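Acetylxylan esterase / glucomannan deacetylase (Cellvibrio japonicus, PDB 2WAA) removes acetyl groups from acetylated xylan and glucomannan, thereby taking part in the breakdown of plant cell wall polysaccharides. Local coordinates at residues Gly24-Ile28 and Phe205-Leu210; Ala32-Gly37 and Gly110-Lys115; Glu146-Arg150 and Ser313-Lys319. All coordinates share one frame. Residue numbers count along the deposited sequence, not the author numbering.

In the fold
Contacts 1 and 2 touch and contribute neighbouring strands, 27-28 and 34-36, to one antiparallel sheet of the N-terminal region, with His27 N 2.8 Å from Thr35 O. Contact 2 is a strand pairing inside that sheet, held by backbone hydrogen bonds with apolar side chains on its inner face. Contact 1 joins the edge of that sheet to a loop of the SGNH esterase part, so its chemistry is an arginine reaching carbonyls, plus bridging waters. Contact 3 lies across the chain's centre from contact 1 and joins two active-site loops by a salt bridge, arginine-to-carbonyl hydrogen bonds and a CH-pi contact. All three mix buried and partly exposed residues; exposed ones touch only in contact 3.

Contact 1: residues Gly24-Ile28 and Phe205-Leu210; sequences GRTHI and FYQFTL
Neither segment supplies a regular pairing here: the extended chain of Gly24-Ile28, entering strand 27-28 of the N-terminal β-domain, runs past a type I β turn, Phe205 to Phe208, in the SGNH-hydrolase part. The turn is closed by Phe208 N to Phe205 O at 3.0 Å, and the closest CA atoms are those of Arg25 and Thr209, 5.8 Å apart. This is an interdomain contact in which an arginine reads the carbonyls of a turn. Beyond a chi1 of m, Arg25 is extended (t, t), carrying its guanidinium to the turn carbonyls, which lie at its edge: NH1 donates to Tyr206 O and to Phe208 O, each at 2.9 Å, and NH2 to Tyr206 O at 3.1 Å. Arginine suits the place because one group serves several carbonyls; Trp219 adds a cation-pi contact. The Tyr206 side chain heads elsewhere, its OH bonding to His263. The Thr209 methyl CG2 lies 3.4 Å from Thr26 O and 4.0 Å from His27 CB, while Leu210 CD2 packs 4.1 Å from the same CB. One water donates to Arg25 O (2.7 Å) and Thr209 O (2.8 Å); a second lies 2.8 Å from His27 ND1 and 2.7 Å from Thr209 OG1.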
loop_
_atom_site.group_PDB
_atom_site.type_symbol
_atom_site.label_atom_id
_atom_site.label_comp_id
_atom_site.label_asym_id
_atom_site.label_seq_id
_atom_site.Cartn_x
_atom_site.Cartn_y
_atom_site.Cartn_z
ATOM N N GLY A 24 7.107 1.677 -3.519
ATOM C CA GLY A 24 5.947 0.770 -3.758
ATOM C C GLY A 24 6.270 -0.129 -4.942
ATOM O O GLY A 24 7.189 0.156 -5.731
ATOM N N ARG A 25 5.558 -1.237 -5.070
ATOM C CA ARG A 25 5.834 -2.161 -6.157
ATOM C C ARG A 25 5.413 -1.680 -7.551
ATOM O O ARG A 25 4.241 -1.329 -7.775
ATOM C CB ARG A 25 5.144 -3.491 -5.874
ATOM C CG ARG A 25 5.752 -4.163 -4.634
ATOM C CD ARG A 25 5.236 -5.610 -4.460
ATOM N NE ARG A 25 5.769 -6.245 -3.258
ATOM C CZ ARG A 25 5.481 -7.501 -2.894
ATOM N NH1 ARG A 25 4.728 -8.258 -3.658
ATOM N NH2 ARG A 25 5.985 -8.020 -1.779
ATOM N N THR A 26 6.357 -1.713 -8.486
ATOM C CA THR A 26 6.062 -1.380 -9.881
ATOM C C THR A 26 6.650 -2.456 -10.818
ATOM O O THR A 26 7.668 -3.091 -10.498
ATOM C CB THR A 26 6.661 -0.001 -10.272
ATOM O OG1 THR A 26 8.100 -0.036 -10.120
ATOM C CG2 THR A 26 6.050 1.115 -9.397
ATOM N N HIS A 27 6.015 -2.643 -11.975
ATOM C CA HIS A 27 6.540 -3.523 -13.015
ATOM C C HIS A 27 7.131 -2.626 -14.121
ATOM O O HIS A 27 6.480 -1.682 -14.557
ATOM C CB HIS A 27 5.430 -4.359 -13.604
ATOM C CG HIS A 27 5.937 -5.333 -14.621
ATOM N ND1 HIS A 27 6.649 -6.453 -14.264
ATOM C CD2 HIS A 27 5.922 -5.302 -15.977
ATOM C CE1 HIS A 27 7.011 -7.107 -15.362
ATOM N NE2 HIS A 27 6.581 -6.431 -16.411
ATOM N N ILE A 28 8.379 -2.890 -14.513
ATOM C CA ILE A 28 9.040 -2.065 -15.513
ATOM C C ILE A 28 8.785 -2.717 -16.870
ATOM O O ILE A 28 9.199 -3.892 -17.102
ATOM C CB ILE A 28 10.538 -2.018 -15.279
ATOM C CG1 ILE A 28 10.831 -1.457 -13.877
ATOM C CG2 ILE A 28 11.230 -1.126 -16.372
ATOM C CD1 ILE A 28 12.336 -1.502 -13.534
ATOM N N PHE A 205 -0.363 -13.674 -3.187
ATOM C CA PHE A 205 -0.179 -12.338 -3.790
ATOM C C PHE A 205 0.997 -11.580 -3.224
ATOM O O PHE A 205 1.473 -10.637 -3.849
ATOM C CB PHE A 205 -1.479 -11.476 -3.864
ATOM C CG PHE A 205 -2.027 -11.035 -2.508
ATOM C CD1 PHE A 205 -1.460 -9.956 -1.805
ATOM C CD2 PHE A 205 -3.152 -11.678 -1.961
ATOM C CE1 PHE A 205 -1.991 -9.560 -0.541
ATOM C CE2 PHE A 205 -3.689 -11.292 -0.700
ATOM C CZ PHE A 205 -3.103 -10.213 -0.004
ATOM N N TYR A 206 1.475 -11.978 -2.055
ATOM C CA TYR A 206 2.700 -11.403 -1.509
ATOM C C TYR A 206 3.875 -11.598 -2.499
ATOM O O TYR A 206 4.866 -10.864 -2.460
ATOM C CB TYR A 206 3.029 -12.071 -0.180
ATOM C CG TYR A 206 4.495 -12.057 0.179
ATOM C CD1 TYR A 206 5.083 -10.940 0.733
ATOM C CD2 TYR A 206 5.270 -13.197 0.002
ATOM C CE1 TYR A 206 6.462 -10.948 1.108
ATOM C CE2 TYR A 206 6.629 -13.224 0.351
ATOM C CZ TYR A 206 7.210 -12.088 0.899
ATOM O OH TYR A 206 8.551 -12.131 1.243
ATOM N N GLN A 207 3.753 -12.600 -3.381
ATOM C CA GLN A 207 4.805 -12.869 -4.352
ATOM C C GLN A 207 4.696 -12.047 -5.631
ATOM O O GLN A 207 5.608 -12.098 -6.455
ATOM C CB GLN A 207 4.815 -14.376 -4.761
ATOM C CG GLN A 207 5.117 -15.374 -3.594
ATOM C CD GLN A 207 6.554 -15.297 -2.981
ATOM O OE1 GLN A 207 7.443 -14.521 -3.425
ATOM N NE2 GLN A 207 6.774 -16.096 -1.901
ATOM N N PHE A 208 3.610 -11.298 -5.811
ATOM C CA PHE A 208 3.327 -10.698 -7.118
ATOM C C PHE A 208 3.655 -9.235 -7.130
ATOM O O PHE A 208 3.374 -8.515 -6.173
ATOM C CB PHE A 208 1.823 -10.818 -7.413
ATOM C CG PHE A 208 1.312 -12.238 -7.467
ATOM C CD1 PHE A 208 2.169 -13.274 -7.824
ATOM C CD2 PHE A 208 -0.032 -12.503 -7.239
ATOM C CE1 PHE A 208 1.680 -14.588 -7.917
ATOM C CE2 PHE A 208 -0.518 -13.824 -7.320
ATOM C CZ PHE A 208 0.321 -14.833 -7.663
ATOM N N THR A 209 4.198 -8.747 -8.237
ATOM C CA THR A 209 4.410 -7.309 -8.303
ATOM C C THR A 209 3.079 -6.557 -8.383
ATOM O O THR A 209 2.909 -5.441 -7.831
ATOM C CB THR A 209 5.218 -6.996 -9.568
ATOM O OG1 THR A 209 6.495 -7.640 -9.451
ATOM C CG2 THR A 209 5.416 -5.484 -9.737
ATOM N N LEU A 210 2.159 -7.131 -9.158
ATOM C CA LEU A 210 0.787 -6.614 -9.252
ATOM C C LEU A 210 -0.055 -7.734 -9.838
ATOM O O LEU A 210 0.506 -8.673 -10.382
ATOM C CB LEU A 210 0.740 -5.407 -10.199
ATOM C CG LEU A 210 1.363 -5.572 -11.620
ATOM C CD1 LEU A 210 0.559 -6.483 -12.536
ATOM C CD2 LEU A 210 1.528 -4.191 -12.306
HETATM O O HOH W 1 1.933 -2.810 -7.726
HETATM O O HOH W 2 7.841 -7.156 -11.777
#

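Contact 2: residues Ala32-Gly37 and Gly110-Lys115; sequences ASLTFG and GQVTLK
Phe36, Val112 and Leu114 bury the largest areas in this antiparallel β-sheet pairing, in which strand 34-36 lies beside strand 112-115 within the N-terminal β-domain of the esterase. The short axes approach to 4.7 Å, at 163° between their N-to-C directions. Phe36 and Val112 form a hydrogen-bonded pair: Phe36 N donates to Val112 O at 2.9 Å and Val112 N to Phe36 O at 2.8 Å. Leu34 and Leu114 form the next such pair, with Leu34 N to Leu114 O at 3.0 Å and Leu114 N to Leu34 O at 2.9 Å. These four side chains share one face. There the Phe36 ring, set by a p rotamer (chi1 45°), leans over the neighbouring strand: its CZ meets CG1 of Val112 (t) at 3.6 Å, and CE2 lies 4.5 Å from Leu114 CB. A broad ring beside compact branched side chains suits this buried face, which packs toward Leu43 of strand 42-48; His103 meets the ring edge-to-face.

Between the two pairs, Thr35 and Thr113 are a non-hydrogen-bonded pair, CA to CA 4.2 Å, turned to the other, partly exposed face, where hydroxyls are at home. Gly37 lies opposite Gln111; a CB there would crowd Gln111 CG. Ser33 CB touches Leu114 O at 3.3 Å. Both threonines are m, bringing Thr35 OG1 within 2.8 Å of Thr113 OG1 in a hydrogen bond.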
loop_
_atom_site.group_PDB
_atom_site.type_symbol
_atom_site.label_atom_id
_atom_site.label_comp_id
_atom_site.label_asym_id
_atom_site.label_seq_id
_atom_site.Cartn_x
_atom_site.Cartn_y
_atom_site.Cartn_z
ATOM N N ALA A 32 9.829 1.082 -21.076
ATOM C CA ALA A 32 10.279 1.898 -19.902
ATOM C C ALA A 32 9.153 2.620 -19.161
ATOM O O ALA A 32 9.420 3.513 -18.321
ATOM C CB ALA A 32 11.422 2.902 -20.301
ATOM N N SER A 33 7.897 2.244 -19.441
ATOM C CA SER A 33 6.780 2.688 -18.589
ATOM C C SER A 33 6.779 1.849 -17.303
ATOM O O SER A 33 7.419 0.772 -17.252
ATOM C CB SER A 33 5.447 2.586 -19.342
ATOM O OG SER A 33 5.178 1.222 -19.660
ATOM N N LEU A 34 6.067 2.329 -16.275
ATOM C CA LEU A 34 5.846 1.569 -15.034
ATOM C C LEU A 34 4.377 1.286 -14.893
ATOM O O LEU A 34 3.522 2.142 -15.142
ATOM C CB LEU A 34 6.278 2.389 -13.805
ATOM C CG LEU A 34 7.753 2.749 -13.783
ATOM C CD1 LEU A 34 7.909 3.622 -12.477
ATOM C CD2 LEU A 34 8.554 1.463 -13.767
ATOM N N THR A 35 4.091 0.067 -14.444
ATOM C CA THR A 35 2.715 -0.324 -14.160
ATOM C C THR A 35 2.631 -0.775 -12.704
ATOM O O THR A 35 3.556 -1.422 -12.198
ATOM C CB THR A 35 2.254 -1.450 -15.131
ATOM O OG1 THR A 35 2.362 -0.972 -16.480
ATOM C CG2 THR A 35 0.793 -1.778 -14.891
ATOM N N PHE A 36 1.537 -0.406 -12.056
ATOM C CA PHE A 36 1.362 -0.742 -10.665
ATOM C C PHE A 36 -0.090 -0.959 -10.298
ATOM O O PHE A 36 -1.014 -0.420 -10.942
ATOM C CB PHE A 36 2.011 0.348 -9.778
ATOM C CG PHE A 36 1.708 1.761 -10.203
ATOM C CD1 PHE A 36 0.621 2.464 -9.666
ATOM C CD2 PHE A 36 2.515 2.389 -11.151
ATOM C CE1 PHE A 36 0.327 3.755 -10.064
ATOM C CE2 PHE A 36 2.243 3.710 -11.558
ATOM C CZ PHE A 36 1.133 4.389 -11.006
ATOM N N GLY A 37 -0.287 -1.776 -9.250
ATOM C CA GLY A 37 -1.615 -2.165 -8.835
ATOM C C GLY A 37 -1.857 -1.994 -7.332
ATOM O O GLY A 37 -2.996 -1.806 -6.935
ATOM N N GLY A 110 -7.946 -2.115 -10.875
ATOM C CA GLY A 110 -7.214 -2.172 -12.124
ATOM C C GLY A 110 -5.741 -1.912 -11.844
ATOM O O GLY A 110 -5.304 -1.825 -10.682
ATOM N N GLN A 111 -4.983 -1.798 -12.919
ATOM C CA GLN A 111 -3.588 -1.401 -12.773
ATOM C C GLN A 111 -3.409 -0.109 -13.546
ATOM O O GLN A 111 -4.095 0.139 -14.566
ATOM C CB GLN A 111 -2.632 -2.480 -13.296
ATOM C CG GLN A 111 -2.448 -3.625 -12.314
ATOM C CD GLN A 111 -3.575 -4.582 -12.392
ATOM O OE1 GLN A 111 -4.117 -4.799 -13.491
ATOM N NE2 GLN A 111 -3.953 -5.197 -11.243
ATOM N N VAL A 112 -2.529 0.746 -13.033
ATOM C CA VAL A 112 -2.287 2.054 -13.659
ATOM C C VAL A 112 -0.918 2.029 -14.291
ATOM O O VAL A 112 -0.004 1.434 -13.734
ATOM C CB VAL A 112 -2.309 3.144 -12.593
ATOM C CG1 VAL A 112 -1.726 4.506 -13.143
ATOM C CG2 VAL A 112 -3.741 3.337 -12.042
ATOM N N THR A 113 -0.752 2.700 -15.441
ATOM C CA THR A 113 0.556 2.773 -16.081
ATOM C C THR A 113 0.916 4.258 -16.235
ATOM O O THR A 113 0.088 5.060 -16.678
ATOM C CB THR A 113 0.493 2.113 -17.478
ATOM O OG1 THR A 113 0.220 0.715 -17.308
ATOM C CG2 THR A 113 1.834 2.349 -18.287
ATOM N N LEU A 114 2.136 4.608 -15.844
ATOM C CA LEU A 114 2.678 5.919 -16.132
ATOM C C LEU A 114 3.685 5.645 -17.223
ATOM O O LEU A 114 4.589 4.818 -17.032
ATOM C CB LEU A 114 3.403 6.477 -14.903
ATOM C CG LEU A 114 4.235 7.717 -15.238
ATOM C CD1 LEU A 114 3.345 8.826 -15.752
ATOM C CD2 LEU A 114 5.023 8.153 -13.966
ATOM N N LYS A 115 3.548 6.298 -18.377
ATOM C CA LYS A 115 4.488 6.015 -19.499
ATOM C C LYS A 115 5.689 6.963 -19.548
ATOM O O LYS A 115 6.839 6.534 -19.712
ATOM C CB LYS A 115 3.756 6.086 -20.848
ATOM C CG LYS A 115 2.653 5.057 -20.915
ATOM C CD LYS A 115 2.083 4.932 -22.342
ATOM C CE LYS A 115 1.094 3.754 -22.428
ATOM N NZ LYS A 115 0.482 3.654 -23.795
#

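Contact 3: residues Glu146-Arg150 and Ser313-Lys319; sequences EAIDR and SDAHPTK. With ACT (acetate ion), chain C.
Two loops meet at the catalytic centre of this SGNH (GDSL-like) hydrolase: a type I turn, Ala147-Arg150, faces the irregular Ser313-Lys319, with Ile148 CA 4.8 Å from Lys319 CA. Arg150 curls back (p, t, p), its flat guanidinium sandwiched between Asp314 CB and Thr318 CA; NH2 donates to His316 O (2.7 Å), NH1 to Asp314 O (2.9 Å) and NE to Ala147 O (2.9 Å). Extended Glu146 (t, t) lays CG 3.9 Å from the centroid of the His316 ring, a CH-pi contact, while its carboxylate pairs with Lys156. Lys319 NZ forms a salt bridge with Asp149 OD1 at 2.7 Å. Asp314 (t) accepts through OD1 from His316 N (2.9 Å), an Asx turn, and from ND1 (2.8 Å), with His316 in m. His316 NE2 donates to O of an acetate, probably from the crystallisation liquor, at 3.2 Å and bonds weakly to Ser141 OG. This is the geometry of the inferred Ser-His-Asp triad: Asp314 probably orients and polarises His316, which would then be the base that activates Ser141.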
loop_
_atom_site.group_PDB
_atom_site.type_symbol
_atom_site.label_atom_id
_atom_site.label_comp_id
_atom_site.label_asym_id
_atom_site.label_seq_id
_atom_site.Cartn_x
_atom_site.Cartn_y
_atom_site.Cartn_z
ATOM N N GLU A 146 -9.493 0.970 2.006
ATOM C CA GLU A 146 -10.885 0.983 1.538
ATOM C C GLU A 146 -11.846 1.837 2.406
ATOM O O GLU A 146 -11.824 1.759 3.637
ATOM C CB GLU A 146 -11.427 -0.457 1.454
ATOM C CG GLU A 146 -12.975 -0.493 1.088
ATOM C CD GLU A 146 -13.439 -1.906 0.686
ATOM O OE1 GLU A 146 -12.615 -2.833 0.560
ATOM O OE2 GLU A 146 -14.659 -2.086 0.422
ATOM N N ALA A 147 -12.630 2.691 1.728
ATOM C CA ALA A 147 -13.748 3.456 2.358
ATOM C C ALA A 147 -13.297 4.572 3.287
ATOM O O ALA A 147 -14.119 5.170 4.012
ATOM C CB ALA A 147 -14.727 2.498 3.085
ATOM N N ILE A 148 -12.015 4.921 3.244
ATOM C CA ILE A 148 -11.573 6.082 4.027
ATOM C C ILE A 148 -12.262 7.359 3.555
ATOM O O ILE A 148 -12.594 8.233 4.403
ATOM C CB ILE A 148 -10.032 6.192 4.026
ATOM C CG1 ILE A 148 -9.479 5.000 4.844
ATOM C CG2 ILE A 148 -9.543 7.549 4.539
ATOM C CD1 ILE A 148 -7.976 4.922 4.847
ATOM N N ASP A 149 -12.474 7.501 2.242
ATOM C CA ASP A 149 -13.035 8.761 1.719
ATOM C C ASP A 149 -14.519 8.640 1.395
ATOM O O ASP A 149 -15.001 9.253 0.447
ATOM C CB ASP A 149 -12.276 9.289 0.474
ATOM C CG ASP A 149 -10.948 9.978 0.818
ATOM O OD1 ASP A 149 -10.624 10.189 2.020
ATOM O OD2 ASP A 149 -10.176 10.282 -0.137
ATOM N N ARG A 150 -15.237 7.849 2.184
ATOM C CA ARG A 150 -16.664 7.646 1.976
ATOM C C ARG A 150 -17.330 8.991 2.199
ATOM O O ARG A 150 -16.850 9.810 2.974
ATOM C CB ARG A 150 -17.212 6.656 3.018
ATOM C CG ARG A 150 -17.351 7.306 4.420
ATOM C CD ARG A 150 -17.571 6.285 5.569
ATOM N NE ARG A 150 -16.379 5.440 5.745
ATOM C CZ ARG A 150 -16.304 4.315 6.444
ATOM N NH1 ARG A 150 -17.355 3.849 7.133
ATOM N NH2 ARG A 150 -15.139 3.666 6.448
ATOM N N SER A 313 -22.656 3.862 7.450
ATOM C CA SER A 313 -22.558 3.611 6.001
ATOM C C SER A 313 -21.667 2.443 5.582
ATOM O O SER A 313 -21.843 1.914 4.493
ATOM C CB SER A 313 -22.101 4.858 5.252
ATOM O OG SER A 313 -20.867 5.351 5.762
ATOM N N ASP A 314 -20.681 2.073 6.403
ATOM C CA ASP A 314 -19.736 1.015 6.006
ATOM C C ASP A 314 -18.977 0.563 7.257
ATOM O O ASP A 314 -18.527 1.391 8.046
ATOM C CB ASP A 314 -18.820 1.585 4.927
ATOM C CG ASP A 314 -18.054 0.514 4.158
ATOM O OD1 ASP A 314 -17.317 -0.223 4.822
ATOM O OD2 ASP A 314 -18.191 0.400 2.902
ATOM N N ALA A 315 -18.877 -0.747 7.462
ATOM C CA ALA A 315 -18.157 -1.290 8.631
ATOM C C ALA A 315 -16.646 -1.115 8.540
ATOM O O ALA A 315 -15.964 -1.285 9.538
ATOM C CB ALA A 315 -18.481 -2.776 8.820
ATOM N N HIS A 316 -16.097 -0.780 7.355
ATOM C CA HIS A 316 -14.649 -0.567 7.279
ATOM C C HIS A 316 -14.290 0.631 8.144
ATOM O O HIS A 316 -15.055 1.593 8.208
ATOM C CB HIS A 316 -14.189 -0.279 5.840
ATOM C CG HIS A 316 -14.140 -1.497 4.974
ATOM N ND1 HIS A 316 -15.242 -1.950 4.289
ATOM C CD2 HIS A 316 -13.123 -2.341 4.663
ATOM C CE1 HIS A 316 -14.917 -3.041 3.607
ATOM N NE2 HIS A 316 -13.636 -3.303 3.823
ATOM N N PRO A 317 -13.116 0.603 8.804
ATOM C CA PRO A 317 -12.743 1.723 9.651
ATOM C C PRO A 317 -12.797 3.062 8.896
ATOM O O PRO A 317 -12.381 3.149 7.712
ATOM C CB PRO A 317 -11.315 1.369 10.092
ATOM C CG PRO A 317 -11.348 -0.173 10.191
ATOM C CD PRO A 317 -12.228 -0.576 8.999
ATOM N N THR A 318 -13.282 4.093 9.580
ATOM C CA THR A 318 -13.338 5.421 8.989
ATOM C C THR A 318 -11.961 6.102 8.951
ATOM O O THR A 318 -10.987 5.611 9.527
ATOM C CB THR A 318 -14.234 6.353 9.848
ATOM O OG1 THR A 318 -13.696 6.434 11.173
ATOM C CG2 THR A 318 -15.669 5.837 9.918
ATOM N N LYS A 319 -11.903 7.245 8.267
ATOM C CA LYS A 319 -10.691 8.062 8.255
ATOM C C LYS A 319 -10.242 8.383 9.668
ATOM O O LYS A 319 -9.057 8.227 9.981
ATOM C CB LYS A 319 -10.935 9.359 7.468
ATOM C CG LYS A 319 -9.717 10.354 7.480
ATOM C CD LYS A 319 -9.978 11.570 6.554
ATOM C CE LYS A 319 -10.102 11.042 5.091
ATOM N NZ LYS A 319 -10.435 12.062 3.959
HETATM C C ACT C . -11.725 -6.677 3.806
HETATM O O ACT C . -12.838 -6.371 3.250
HETATM O OXT ACT C . -10.801 -7.000 3.023
HETATM C CH3 ACT C . -11.499 -6.655 5.294
HETATM O O HOH W 3 -11.004 1.196 6.222
HETATM O O HOH W 4 -14.176 7.649 6.557
#